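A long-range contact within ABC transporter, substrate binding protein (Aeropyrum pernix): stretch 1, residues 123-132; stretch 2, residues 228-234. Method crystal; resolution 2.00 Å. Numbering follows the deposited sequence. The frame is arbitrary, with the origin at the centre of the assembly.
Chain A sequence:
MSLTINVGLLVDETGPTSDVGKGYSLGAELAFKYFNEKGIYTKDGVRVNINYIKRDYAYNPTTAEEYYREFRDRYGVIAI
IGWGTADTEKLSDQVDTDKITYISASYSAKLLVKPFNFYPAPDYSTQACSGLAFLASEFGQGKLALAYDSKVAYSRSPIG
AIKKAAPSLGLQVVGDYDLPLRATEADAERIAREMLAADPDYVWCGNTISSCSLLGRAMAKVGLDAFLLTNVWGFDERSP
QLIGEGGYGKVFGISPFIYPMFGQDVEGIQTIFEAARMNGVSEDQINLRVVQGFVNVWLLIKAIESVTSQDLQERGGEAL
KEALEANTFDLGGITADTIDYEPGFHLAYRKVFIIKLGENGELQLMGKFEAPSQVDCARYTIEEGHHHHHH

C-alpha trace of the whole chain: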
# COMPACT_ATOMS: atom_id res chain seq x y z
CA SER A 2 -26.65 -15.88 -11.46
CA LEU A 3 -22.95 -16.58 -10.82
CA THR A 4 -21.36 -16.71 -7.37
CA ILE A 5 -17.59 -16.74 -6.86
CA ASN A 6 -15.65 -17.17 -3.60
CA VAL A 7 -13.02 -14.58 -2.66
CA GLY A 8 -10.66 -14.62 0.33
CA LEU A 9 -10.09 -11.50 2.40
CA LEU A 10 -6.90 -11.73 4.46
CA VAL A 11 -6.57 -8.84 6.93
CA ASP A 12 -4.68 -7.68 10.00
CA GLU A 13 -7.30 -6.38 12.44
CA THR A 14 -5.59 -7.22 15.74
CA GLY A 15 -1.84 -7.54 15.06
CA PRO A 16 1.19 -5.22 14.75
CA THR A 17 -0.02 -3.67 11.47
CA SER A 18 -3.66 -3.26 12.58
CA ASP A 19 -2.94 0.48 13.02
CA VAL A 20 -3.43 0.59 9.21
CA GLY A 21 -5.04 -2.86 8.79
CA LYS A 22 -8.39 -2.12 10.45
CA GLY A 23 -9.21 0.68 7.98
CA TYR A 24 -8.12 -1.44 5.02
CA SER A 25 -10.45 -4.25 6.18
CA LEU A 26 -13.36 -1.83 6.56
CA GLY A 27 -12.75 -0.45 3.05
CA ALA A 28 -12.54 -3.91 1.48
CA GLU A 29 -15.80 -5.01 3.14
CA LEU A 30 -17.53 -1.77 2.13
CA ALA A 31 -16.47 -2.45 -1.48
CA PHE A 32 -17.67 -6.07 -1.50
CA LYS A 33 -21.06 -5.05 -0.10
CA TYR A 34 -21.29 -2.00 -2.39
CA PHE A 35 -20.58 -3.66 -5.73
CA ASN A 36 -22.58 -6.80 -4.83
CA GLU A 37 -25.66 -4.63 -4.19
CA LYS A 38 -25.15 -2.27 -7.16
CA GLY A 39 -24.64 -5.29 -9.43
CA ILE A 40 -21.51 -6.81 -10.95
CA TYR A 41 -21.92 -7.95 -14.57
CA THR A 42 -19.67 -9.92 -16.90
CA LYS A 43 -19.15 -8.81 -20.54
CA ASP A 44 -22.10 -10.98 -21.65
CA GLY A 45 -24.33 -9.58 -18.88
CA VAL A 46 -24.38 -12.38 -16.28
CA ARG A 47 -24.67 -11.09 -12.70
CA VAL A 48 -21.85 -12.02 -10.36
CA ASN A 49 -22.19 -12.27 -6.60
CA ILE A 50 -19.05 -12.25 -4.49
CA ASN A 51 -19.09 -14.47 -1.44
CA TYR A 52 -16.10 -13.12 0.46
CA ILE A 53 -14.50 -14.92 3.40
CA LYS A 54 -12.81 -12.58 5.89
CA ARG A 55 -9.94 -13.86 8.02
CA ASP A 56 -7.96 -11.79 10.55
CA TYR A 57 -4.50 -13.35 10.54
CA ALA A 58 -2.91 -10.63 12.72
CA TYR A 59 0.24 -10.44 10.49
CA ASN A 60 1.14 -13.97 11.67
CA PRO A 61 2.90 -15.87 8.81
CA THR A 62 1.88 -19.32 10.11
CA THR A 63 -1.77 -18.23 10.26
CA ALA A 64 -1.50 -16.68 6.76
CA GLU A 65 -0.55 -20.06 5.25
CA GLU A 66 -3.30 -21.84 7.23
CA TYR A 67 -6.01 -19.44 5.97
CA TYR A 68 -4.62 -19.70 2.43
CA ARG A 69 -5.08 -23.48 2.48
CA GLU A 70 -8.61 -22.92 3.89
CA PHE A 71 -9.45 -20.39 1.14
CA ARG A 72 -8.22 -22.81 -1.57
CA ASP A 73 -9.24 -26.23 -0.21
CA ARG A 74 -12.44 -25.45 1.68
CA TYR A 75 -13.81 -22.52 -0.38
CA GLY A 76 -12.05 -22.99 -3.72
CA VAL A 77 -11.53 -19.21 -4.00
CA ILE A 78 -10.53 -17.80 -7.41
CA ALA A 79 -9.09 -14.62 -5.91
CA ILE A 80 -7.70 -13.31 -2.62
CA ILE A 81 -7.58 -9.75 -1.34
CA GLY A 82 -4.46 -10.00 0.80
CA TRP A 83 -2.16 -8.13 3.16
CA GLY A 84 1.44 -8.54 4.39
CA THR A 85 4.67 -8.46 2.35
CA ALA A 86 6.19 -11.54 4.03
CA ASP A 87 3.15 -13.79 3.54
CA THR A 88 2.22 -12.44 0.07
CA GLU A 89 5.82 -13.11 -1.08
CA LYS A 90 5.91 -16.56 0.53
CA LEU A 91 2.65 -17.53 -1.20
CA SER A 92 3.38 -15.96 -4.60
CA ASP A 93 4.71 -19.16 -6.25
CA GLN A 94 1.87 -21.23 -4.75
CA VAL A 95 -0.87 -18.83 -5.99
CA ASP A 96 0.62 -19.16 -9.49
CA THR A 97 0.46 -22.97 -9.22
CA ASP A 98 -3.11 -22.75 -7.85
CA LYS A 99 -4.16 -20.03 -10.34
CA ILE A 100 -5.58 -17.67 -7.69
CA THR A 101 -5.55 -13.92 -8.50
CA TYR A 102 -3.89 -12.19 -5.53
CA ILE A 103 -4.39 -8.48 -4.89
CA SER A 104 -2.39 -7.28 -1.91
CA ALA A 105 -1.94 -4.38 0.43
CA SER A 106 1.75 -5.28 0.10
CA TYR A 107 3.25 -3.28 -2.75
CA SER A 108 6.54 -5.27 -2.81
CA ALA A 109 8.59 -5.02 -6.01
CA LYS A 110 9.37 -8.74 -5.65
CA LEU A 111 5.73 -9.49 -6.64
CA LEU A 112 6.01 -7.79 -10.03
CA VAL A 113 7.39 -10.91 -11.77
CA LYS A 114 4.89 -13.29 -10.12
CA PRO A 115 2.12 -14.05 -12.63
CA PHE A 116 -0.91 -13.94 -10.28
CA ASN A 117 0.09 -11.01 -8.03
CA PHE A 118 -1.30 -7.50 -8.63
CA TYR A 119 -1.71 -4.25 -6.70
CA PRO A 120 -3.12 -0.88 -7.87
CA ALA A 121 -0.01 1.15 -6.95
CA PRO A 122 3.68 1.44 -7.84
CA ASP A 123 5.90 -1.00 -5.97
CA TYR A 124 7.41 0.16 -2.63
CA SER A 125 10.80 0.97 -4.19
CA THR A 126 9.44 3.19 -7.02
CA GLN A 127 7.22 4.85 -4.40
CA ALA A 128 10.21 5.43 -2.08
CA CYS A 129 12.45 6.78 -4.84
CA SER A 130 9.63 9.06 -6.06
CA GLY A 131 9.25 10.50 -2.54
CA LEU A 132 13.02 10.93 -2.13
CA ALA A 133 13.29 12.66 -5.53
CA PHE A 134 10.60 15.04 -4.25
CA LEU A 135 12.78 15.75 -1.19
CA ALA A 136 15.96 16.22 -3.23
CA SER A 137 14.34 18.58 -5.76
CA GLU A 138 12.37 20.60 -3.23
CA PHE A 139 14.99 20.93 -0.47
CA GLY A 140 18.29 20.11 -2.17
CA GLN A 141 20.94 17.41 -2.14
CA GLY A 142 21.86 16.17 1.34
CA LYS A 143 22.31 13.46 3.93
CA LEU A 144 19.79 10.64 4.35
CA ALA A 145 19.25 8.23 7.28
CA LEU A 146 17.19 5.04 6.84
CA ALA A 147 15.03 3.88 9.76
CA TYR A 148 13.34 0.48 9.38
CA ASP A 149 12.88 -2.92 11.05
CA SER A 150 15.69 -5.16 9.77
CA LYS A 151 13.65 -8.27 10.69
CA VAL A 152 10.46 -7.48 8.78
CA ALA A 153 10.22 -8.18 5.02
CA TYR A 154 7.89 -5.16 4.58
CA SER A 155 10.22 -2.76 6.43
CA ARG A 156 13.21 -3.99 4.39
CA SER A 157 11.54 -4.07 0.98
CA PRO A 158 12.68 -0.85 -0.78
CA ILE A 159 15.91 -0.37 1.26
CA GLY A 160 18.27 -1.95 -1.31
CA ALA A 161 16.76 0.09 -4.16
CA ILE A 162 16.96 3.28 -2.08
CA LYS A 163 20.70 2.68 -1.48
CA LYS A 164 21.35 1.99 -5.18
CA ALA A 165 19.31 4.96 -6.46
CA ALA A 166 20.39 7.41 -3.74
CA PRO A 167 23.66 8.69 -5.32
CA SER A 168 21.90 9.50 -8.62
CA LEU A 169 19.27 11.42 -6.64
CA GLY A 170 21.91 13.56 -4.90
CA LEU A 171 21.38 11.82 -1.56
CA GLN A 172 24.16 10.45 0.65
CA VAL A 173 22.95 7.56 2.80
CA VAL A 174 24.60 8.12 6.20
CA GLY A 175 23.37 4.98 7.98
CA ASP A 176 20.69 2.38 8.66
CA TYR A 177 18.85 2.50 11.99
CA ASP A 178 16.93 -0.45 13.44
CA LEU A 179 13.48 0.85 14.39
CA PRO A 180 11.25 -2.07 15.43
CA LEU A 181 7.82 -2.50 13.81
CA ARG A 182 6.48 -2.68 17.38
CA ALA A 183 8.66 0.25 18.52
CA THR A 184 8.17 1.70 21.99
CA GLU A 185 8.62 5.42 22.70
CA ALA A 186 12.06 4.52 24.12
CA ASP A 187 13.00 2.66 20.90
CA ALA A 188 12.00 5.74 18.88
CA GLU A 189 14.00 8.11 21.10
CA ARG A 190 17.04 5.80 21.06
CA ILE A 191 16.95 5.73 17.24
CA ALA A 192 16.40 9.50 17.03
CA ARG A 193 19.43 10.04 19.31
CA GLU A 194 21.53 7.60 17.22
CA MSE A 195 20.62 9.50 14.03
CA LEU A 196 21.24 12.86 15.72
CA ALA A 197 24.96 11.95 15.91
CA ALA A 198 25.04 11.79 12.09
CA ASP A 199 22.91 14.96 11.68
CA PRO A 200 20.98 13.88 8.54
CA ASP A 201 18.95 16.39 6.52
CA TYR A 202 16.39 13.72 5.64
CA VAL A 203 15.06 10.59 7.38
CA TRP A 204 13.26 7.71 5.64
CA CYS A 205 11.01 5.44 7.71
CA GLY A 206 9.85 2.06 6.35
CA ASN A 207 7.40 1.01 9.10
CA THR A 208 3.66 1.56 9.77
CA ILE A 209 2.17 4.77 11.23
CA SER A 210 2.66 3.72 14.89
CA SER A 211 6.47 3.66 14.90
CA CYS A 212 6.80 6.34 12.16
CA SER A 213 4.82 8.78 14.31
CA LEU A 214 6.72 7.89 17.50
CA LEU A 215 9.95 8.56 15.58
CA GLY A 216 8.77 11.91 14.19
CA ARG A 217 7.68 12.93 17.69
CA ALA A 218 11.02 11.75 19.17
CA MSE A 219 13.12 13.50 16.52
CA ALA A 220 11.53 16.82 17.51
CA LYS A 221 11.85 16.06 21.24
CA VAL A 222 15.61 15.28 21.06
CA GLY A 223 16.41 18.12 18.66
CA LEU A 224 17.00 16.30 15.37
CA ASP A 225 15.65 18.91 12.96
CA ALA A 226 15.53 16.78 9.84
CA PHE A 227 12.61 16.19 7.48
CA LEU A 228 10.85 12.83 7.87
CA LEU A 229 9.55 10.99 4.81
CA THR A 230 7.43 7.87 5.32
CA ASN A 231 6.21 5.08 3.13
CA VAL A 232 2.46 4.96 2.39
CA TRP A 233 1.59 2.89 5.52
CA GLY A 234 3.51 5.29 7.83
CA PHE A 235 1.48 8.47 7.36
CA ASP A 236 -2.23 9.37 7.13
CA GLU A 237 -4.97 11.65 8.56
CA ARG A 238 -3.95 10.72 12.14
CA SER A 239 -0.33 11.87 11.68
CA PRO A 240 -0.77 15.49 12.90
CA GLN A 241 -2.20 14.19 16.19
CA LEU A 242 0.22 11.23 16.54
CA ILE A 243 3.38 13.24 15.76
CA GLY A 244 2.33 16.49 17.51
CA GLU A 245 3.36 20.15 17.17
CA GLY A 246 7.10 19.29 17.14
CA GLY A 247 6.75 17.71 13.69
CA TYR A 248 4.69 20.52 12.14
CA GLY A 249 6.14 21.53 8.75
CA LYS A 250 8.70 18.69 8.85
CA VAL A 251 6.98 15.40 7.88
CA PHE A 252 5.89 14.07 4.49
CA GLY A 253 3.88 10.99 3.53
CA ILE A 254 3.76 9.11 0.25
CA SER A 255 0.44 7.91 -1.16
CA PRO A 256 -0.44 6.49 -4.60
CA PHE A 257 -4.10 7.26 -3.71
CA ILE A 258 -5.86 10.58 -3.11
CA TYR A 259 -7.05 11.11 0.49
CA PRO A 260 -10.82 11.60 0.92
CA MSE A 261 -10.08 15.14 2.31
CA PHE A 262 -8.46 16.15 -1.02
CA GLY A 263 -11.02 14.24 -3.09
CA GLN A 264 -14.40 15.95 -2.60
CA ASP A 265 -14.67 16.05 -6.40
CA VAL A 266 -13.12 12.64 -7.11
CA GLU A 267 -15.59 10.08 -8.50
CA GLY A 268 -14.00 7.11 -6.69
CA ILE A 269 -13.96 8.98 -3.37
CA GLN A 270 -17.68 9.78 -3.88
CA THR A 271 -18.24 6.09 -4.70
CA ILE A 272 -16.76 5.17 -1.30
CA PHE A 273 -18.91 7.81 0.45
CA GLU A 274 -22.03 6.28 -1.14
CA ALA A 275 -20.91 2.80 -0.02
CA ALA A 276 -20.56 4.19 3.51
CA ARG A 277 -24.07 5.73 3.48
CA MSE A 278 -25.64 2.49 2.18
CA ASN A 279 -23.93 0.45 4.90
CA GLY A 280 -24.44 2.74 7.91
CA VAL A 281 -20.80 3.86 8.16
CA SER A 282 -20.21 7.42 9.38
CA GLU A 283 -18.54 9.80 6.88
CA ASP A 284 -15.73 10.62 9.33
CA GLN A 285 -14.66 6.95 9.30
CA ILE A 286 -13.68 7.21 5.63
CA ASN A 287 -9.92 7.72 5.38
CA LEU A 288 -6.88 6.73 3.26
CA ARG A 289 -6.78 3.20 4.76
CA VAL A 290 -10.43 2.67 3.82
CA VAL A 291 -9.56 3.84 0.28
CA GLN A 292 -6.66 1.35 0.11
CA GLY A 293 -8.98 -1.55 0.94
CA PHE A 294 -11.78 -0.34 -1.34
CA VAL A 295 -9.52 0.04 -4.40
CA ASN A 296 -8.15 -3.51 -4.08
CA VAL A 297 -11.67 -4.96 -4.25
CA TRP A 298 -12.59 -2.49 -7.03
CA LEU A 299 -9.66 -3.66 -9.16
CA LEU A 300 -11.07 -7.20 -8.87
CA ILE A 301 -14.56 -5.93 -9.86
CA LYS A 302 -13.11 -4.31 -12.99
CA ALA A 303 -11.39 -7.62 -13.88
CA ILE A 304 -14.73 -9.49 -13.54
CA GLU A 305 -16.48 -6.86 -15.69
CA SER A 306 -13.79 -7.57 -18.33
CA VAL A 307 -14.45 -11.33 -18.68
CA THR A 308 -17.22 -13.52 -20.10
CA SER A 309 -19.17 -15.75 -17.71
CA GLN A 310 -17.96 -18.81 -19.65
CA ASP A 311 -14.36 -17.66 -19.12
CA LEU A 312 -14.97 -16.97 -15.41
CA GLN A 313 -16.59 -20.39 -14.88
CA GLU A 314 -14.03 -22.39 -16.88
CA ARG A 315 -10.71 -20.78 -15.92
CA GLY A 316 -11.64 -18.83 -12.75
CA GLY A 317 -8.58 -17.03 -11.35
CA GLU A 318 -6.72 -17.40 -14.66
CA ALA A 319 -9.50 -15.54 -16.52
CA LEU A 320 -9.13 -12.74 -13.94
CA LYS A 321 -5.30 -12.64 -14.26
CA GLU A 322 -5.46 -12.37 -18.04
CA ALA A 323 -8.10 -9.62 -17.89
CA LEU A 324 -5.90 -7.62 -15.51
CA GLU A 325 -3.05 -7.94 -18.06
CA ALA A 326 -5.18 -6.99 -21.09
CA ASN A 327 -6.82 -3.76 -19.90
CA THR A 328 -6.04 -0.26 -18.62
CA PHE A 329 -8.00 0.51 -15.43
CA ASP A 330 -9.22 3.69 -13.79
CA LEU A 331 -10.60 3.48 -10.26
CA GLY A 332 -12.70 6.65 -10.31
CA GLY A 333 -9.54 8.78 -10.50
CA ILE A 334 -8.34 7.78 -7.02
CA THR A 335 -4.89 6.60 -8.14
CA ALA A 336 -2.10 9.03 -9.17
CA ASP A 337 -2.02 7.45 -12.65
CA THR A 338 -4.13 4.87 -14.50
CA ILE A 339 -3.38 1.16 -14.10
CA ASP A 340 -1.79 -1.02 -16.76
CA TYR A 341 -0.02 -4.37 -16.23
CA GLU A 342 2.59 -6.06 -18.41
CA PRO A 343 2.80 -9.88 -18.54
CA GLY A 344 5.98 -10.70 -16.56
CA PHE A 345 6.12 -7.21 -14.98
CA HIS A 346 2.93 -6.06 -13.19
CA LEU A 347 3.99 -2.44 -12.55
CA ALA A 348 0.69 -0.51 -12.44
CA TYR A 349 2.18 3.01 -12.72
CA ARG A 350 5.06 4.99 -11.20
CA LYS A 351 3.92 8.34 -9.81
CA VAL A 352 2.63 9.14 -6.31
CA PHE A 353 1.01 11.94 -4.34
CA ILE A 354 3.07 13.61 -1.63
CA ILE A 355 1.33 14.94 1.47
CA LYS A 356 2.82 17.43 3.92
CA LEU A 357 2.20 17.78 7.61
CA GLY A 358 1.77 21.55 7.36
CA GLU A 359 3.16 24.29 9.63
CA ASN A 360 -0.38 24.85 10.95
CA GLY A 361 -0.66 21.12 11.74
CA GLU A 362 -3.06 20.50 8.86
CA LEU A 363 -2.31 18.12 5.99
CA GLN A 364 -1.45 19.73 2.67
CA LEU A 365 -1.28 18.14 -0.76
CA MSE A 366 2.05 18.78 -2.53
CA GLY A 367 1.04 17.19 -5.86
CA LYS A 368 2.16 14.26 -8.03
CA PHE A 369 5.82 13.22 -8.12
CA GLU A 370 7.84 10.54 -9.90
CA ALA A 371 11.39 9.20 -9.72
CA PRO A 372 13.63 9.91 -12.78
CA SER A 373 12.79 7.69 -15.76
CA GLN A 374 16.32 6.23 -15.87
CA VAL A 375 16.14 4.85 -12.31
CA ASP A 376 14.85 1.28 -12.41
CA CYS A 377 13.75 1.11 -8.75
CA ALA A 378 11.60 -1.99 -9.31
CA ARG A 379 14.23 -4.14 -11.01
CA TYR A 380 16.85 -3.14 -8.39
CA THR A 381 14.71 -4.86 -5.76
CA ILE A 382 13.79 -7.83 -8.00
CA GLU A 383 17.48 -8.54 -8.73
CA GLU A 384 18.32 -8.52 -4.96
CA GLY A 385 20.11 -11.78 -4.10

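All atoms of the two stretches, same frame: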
# COMPACT_ATOMS: atom_id res chain seq x y z
N ASP A 123 5.26 -0.22 -7.01
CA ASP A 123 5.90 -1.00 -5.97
C ASP A 123 6.52 -0.06 -4.93
O ASP A 123 6.74 1.12 -5.22
CB ASP A 123 6.99 -1.86 -6.58
CG ASP A 123 8.09 -1.03 -7.19
OD1 ASP A 123 9.13 -0.85 -6.52
OD2 ASP A 123 7.89 -0.52 -8.30
N TYR A 124 6.81 -0.59 -3.74
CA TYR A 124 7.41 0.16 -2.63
C TYR A 124 8.68 0.94 -2.97
O TYR A 124 8.93 2.01 -2.42
CB TYR A 124 7.73 -0.78 -1.48
CG TYR A 124 6.57 -1.18 -0.60
CD1 TYR A 124 6.47 -2.49 -0.13
CD2 TYR A 124 5.59 -0.26 -0.21
CE1 TYR A 124 5.42 -2.88 0.70
CE2 TYR A 124 4.53 -0.64 0.62
CZ TYR A 124 4.46 -1.96 1.07
OH TYR A 124 3.42 -2.36 1.88
N SER A 125 9.51 0.37 -3.85
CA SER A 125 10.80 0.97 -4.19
C SER A 125 10.62 2.21 -5.08
O SER A 125 11.17 3.27 -4.78
CB SER A 125 11.71 -0.07 -4.84
OG SER A 125 11.79 -1.24 -4.05
N THR A 126 9.83 2.07 -6.15
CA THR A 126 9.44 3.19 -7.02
C THR A 126 8.74 4.29 -6.24
O THR A 126 9.00 5.47 -6.47
CB THR A 126 8.51 2.71 -8.15
OG1 THR A 126 9.14 1.64 -8.86
CG2 THR A 126 8.18 3.85 -9.10
N GLN A 127 7.85 3.90 -5.32
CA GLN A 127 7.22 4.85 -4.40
C GLN A 127 8.26 5.61 -3.57
O GLN A 127 8.24 6.84 -3.51
CB GLN A 127 6.22 4.14 -3.47
CG GLN A 127 4.92 3.71 -4.16
CD GLN A 127 3.85 3.21 -3.19
OE1 GLN A 127 3.25 2.14 -3.39
NE2 GLN A 127 3.59 3.99 -2.16
N ALA A 128 9.16 4.86 -2.94
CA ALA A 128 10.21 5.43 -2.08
C ALA A 128 11.10 6.39 -2.86
O ALA A 128 11.38 7.50 -2.40
CB ALA A 128 11.06 4.33 -1.45
N CYS A 129 11.54 5.97 -4.04
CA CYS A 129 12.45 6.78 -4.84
C CYS A 129 11.75 8.03 -5.39
O CYS A 129 12.38 9.08 -5.53
CB CYS A 129 13.09 5.95 -5.95
SG CYS A 129 14.20 4.65 -5.31
N SER A 130 10.45 7.91 -5.67
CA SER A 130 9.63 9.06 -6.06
C SER A 130 9.54 10.09 -4.95
O SER A 130 9.66 11.30 -5.20
CB SER A 130 8.22 8.60 -6.46
OG SER A 130 8.27 7.83 -7.66
N GLY A 131 9.31 9.63 -3.72
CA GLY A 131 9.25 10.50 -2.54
C GLY A 131 10.58 11.17 -2.23
O GLY A 131 10.62 12.33 -1.81
N LEU A 132 11.67 10.42 -2.42
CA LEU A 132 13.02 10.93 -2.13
C LEU A 132 13.48 11.94 -3.18
O LEU A 132 14.19 12.90 -2.85
CB LEU A 132 14.01 9.78 -1.99
CG LEU A 132 13.82 8.91 -0.74
CD1 LEU A 132 14.55 7.58 -0.88
CD2 LEU A 132 14.25 9.66 0.54
N LEU A 228 11.21 14.25 7.91
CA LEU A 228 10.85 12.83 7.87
C LEU A 228 9.98 12.52 6.65
O LEU A 228 8.98 13.20 6.40
CB LEU A 228 10.14 12.42 9.17
CG LEU A 228 9.53 11.01 9.30
CD1 LEU A 228 10.56 9.89 9.12
CD2 LEU A 228 8.86 10.87 10.65
N LEU A 229 10.38 11.51 5.89
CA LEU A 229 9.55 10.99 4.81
C LEU A 229 9.16 9.55 5.13
O LEU A 229 10.03 8.74 5.45
CB LEU A 229 10.28 11.04 3.46
CG LEU A 229 9.57 10.44 2.24
CD1 LEU A 229 8.41 11.31 1.71
CD2 LEU A 229 10.57 10.15 1.12
N THR A 230 7.87 9.24 5.05
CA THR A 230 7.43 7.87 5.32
C THR A 230 6.85 7.21 4.10
O THR A 230 6.29 7.87 3.21
CB THR A 230 6.37 7.77 6.46
OG1 THR A 230 5.07 8.10 5.94
CG2 THR A 230 6.71 8.66 7.65
N ASN A 231 6.97 5.89 4.06
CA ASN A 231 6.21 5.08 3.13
C ASN A 231 4.72 5.27 3.35
O ASN A 231 4.30 5.83 4.37
CB ASN A 231 6.60 3.61 3.28
CG ASN A 231 6.06 2.98 4.54
OD1 ASN A 231 5.12 2.21 4.48
ND2 ASN A 231 6.67 3.30 5.69
N VAL A 232 3.92 4.79 2.39
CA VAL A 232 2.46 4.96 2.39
C VAL A 232 1.75 4.52 3.69
O VAL A 232 0.79 5.17 4.13
CB VAL A 232 1.80 4.32 1.12
CG1 VAL A 232 2.12 2.82 1.00
CG2 VAL A 232 0.28 4.57 1.09
N TRP A 233 2.21 3.43 4.30
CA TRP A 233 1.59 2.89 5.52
C TRP A 233 2.04 3.61 6.80
O TRP A 233 1.59 3.26 7.89
CB TRP A 233 1.82 1.38 5.64
CG TRP A 233 1.30 0.58 4.47
CD1 TRP A 233 2.04 -0.02 3.49
CD2 TRP A 233 -0.08 0.29 4.15
NE1 TRP A 233 1.22 -0.66 2.59
CE2 TRP A 233 -0.08 -0.49 2.98
CE3 TRP A 233 -1.30 0.60 4.76
CZ2 TRP A 233 -1.26 -0.95 2.38
CZ3 TRP A 233 -2.48 0.14 4.18
CH2 TRP A 233 -2.45 -0.63 3.00
N GLY A 234 2.90 4.62 6.66
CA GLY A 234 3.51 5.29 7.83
C GLY A 234 2.95 6.66 8.15
O GLY A 234 3.37 7.30 9.11

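The first stretch enters a helix at Tyr-124 and remains helical through Leu-132, while the second leaves a strand after Thr-230 and turns through Asn-231 to Gly-234. Helix and strand run nearly antiparallel, with their axes at 155° and 9.3 Å apart at closest approach. The start of the helix therefore lies beside the turn, and its later part lies beside the strand. The backbones come near enough for the CA atoms of Ala-128 and Asn-231 to lie 6.6 Å apart, and those of Gly-131 and Leu-229 7.4 Å apart. The contact is small, burying 279 Å² in total, and it comprises an aliphatic knob from the strand and, from the residues after it, a valine and a tryptophan that meet the start of the helix.

The knob is Leu-229, the residue with the largest area covered by the other stretch. Its CA-to-CB bond points toward the helix, and with chi1 t and chi2 p its CD2 methyl reaches the helix backbone at Gly-131. Because glycine has no side chain, the methyl settles into a shallow hollow, with Leu-229 CD2 3.5 Å from Gly-131 C and 3.7 Å from Leu-132 N. A CB on Gly-131 would point toward the strand and lie only 3.1 Å from Leu-229 CD2, so the fit depends on the bare backbone. Leu-132 supplies one side of the hollow: its CA-to-CB bond points sideways, but the end of the side chain comes nearer and places its CD2 3.8 Å from Leu-229 CD2, a methyl-to-methyl van der Waals contact.

Nearer the helix start, Val-232 is the second bump. Its CA-to-CB bond points toward the helix, and CG1 meets two side chains one turn apart: it packs beside the Gln-127 side chain and lies 4.2 Å from Tyr-124 CE2. The methyl approaches the edge of the tyrosine ring, near its plane, so this is apolar packing against a rim.

Tyr-124 also meets Trp-233. Both side chains leave the backbone sideways, yet their ends converge. The rings meet rim to rim, with planes at 75° and the centroids of the tyrosine ring and the indole five-membered ring 5.9 Å apart. This arrangement brings Tyr-124 CE2 to 3.8 Å from Trp-233 CD1 and lets Trp-233 NE1 donate to Tyr-124 OH at 2.9 Å. The N-H...O angle of 119° makes this hydrogen bond weak despite its short length; it is the only one across the stretches.

Local bonds shape both partners. Asp-123 caps the helix: its OD1 accepts from Thr-126 N at 3.0 Å and, weakly, from Ser-125 N at 3.0 Å, satisfying amides that have no preceding helical turn to supply acceptors. In the turn, Trp-233 N donates to Asn-231 OD1 at 3.2 Å and Gly-234 N to Asn-231 O at 2.9 Å, bracing the bend that carries Val-232 and Trp-233.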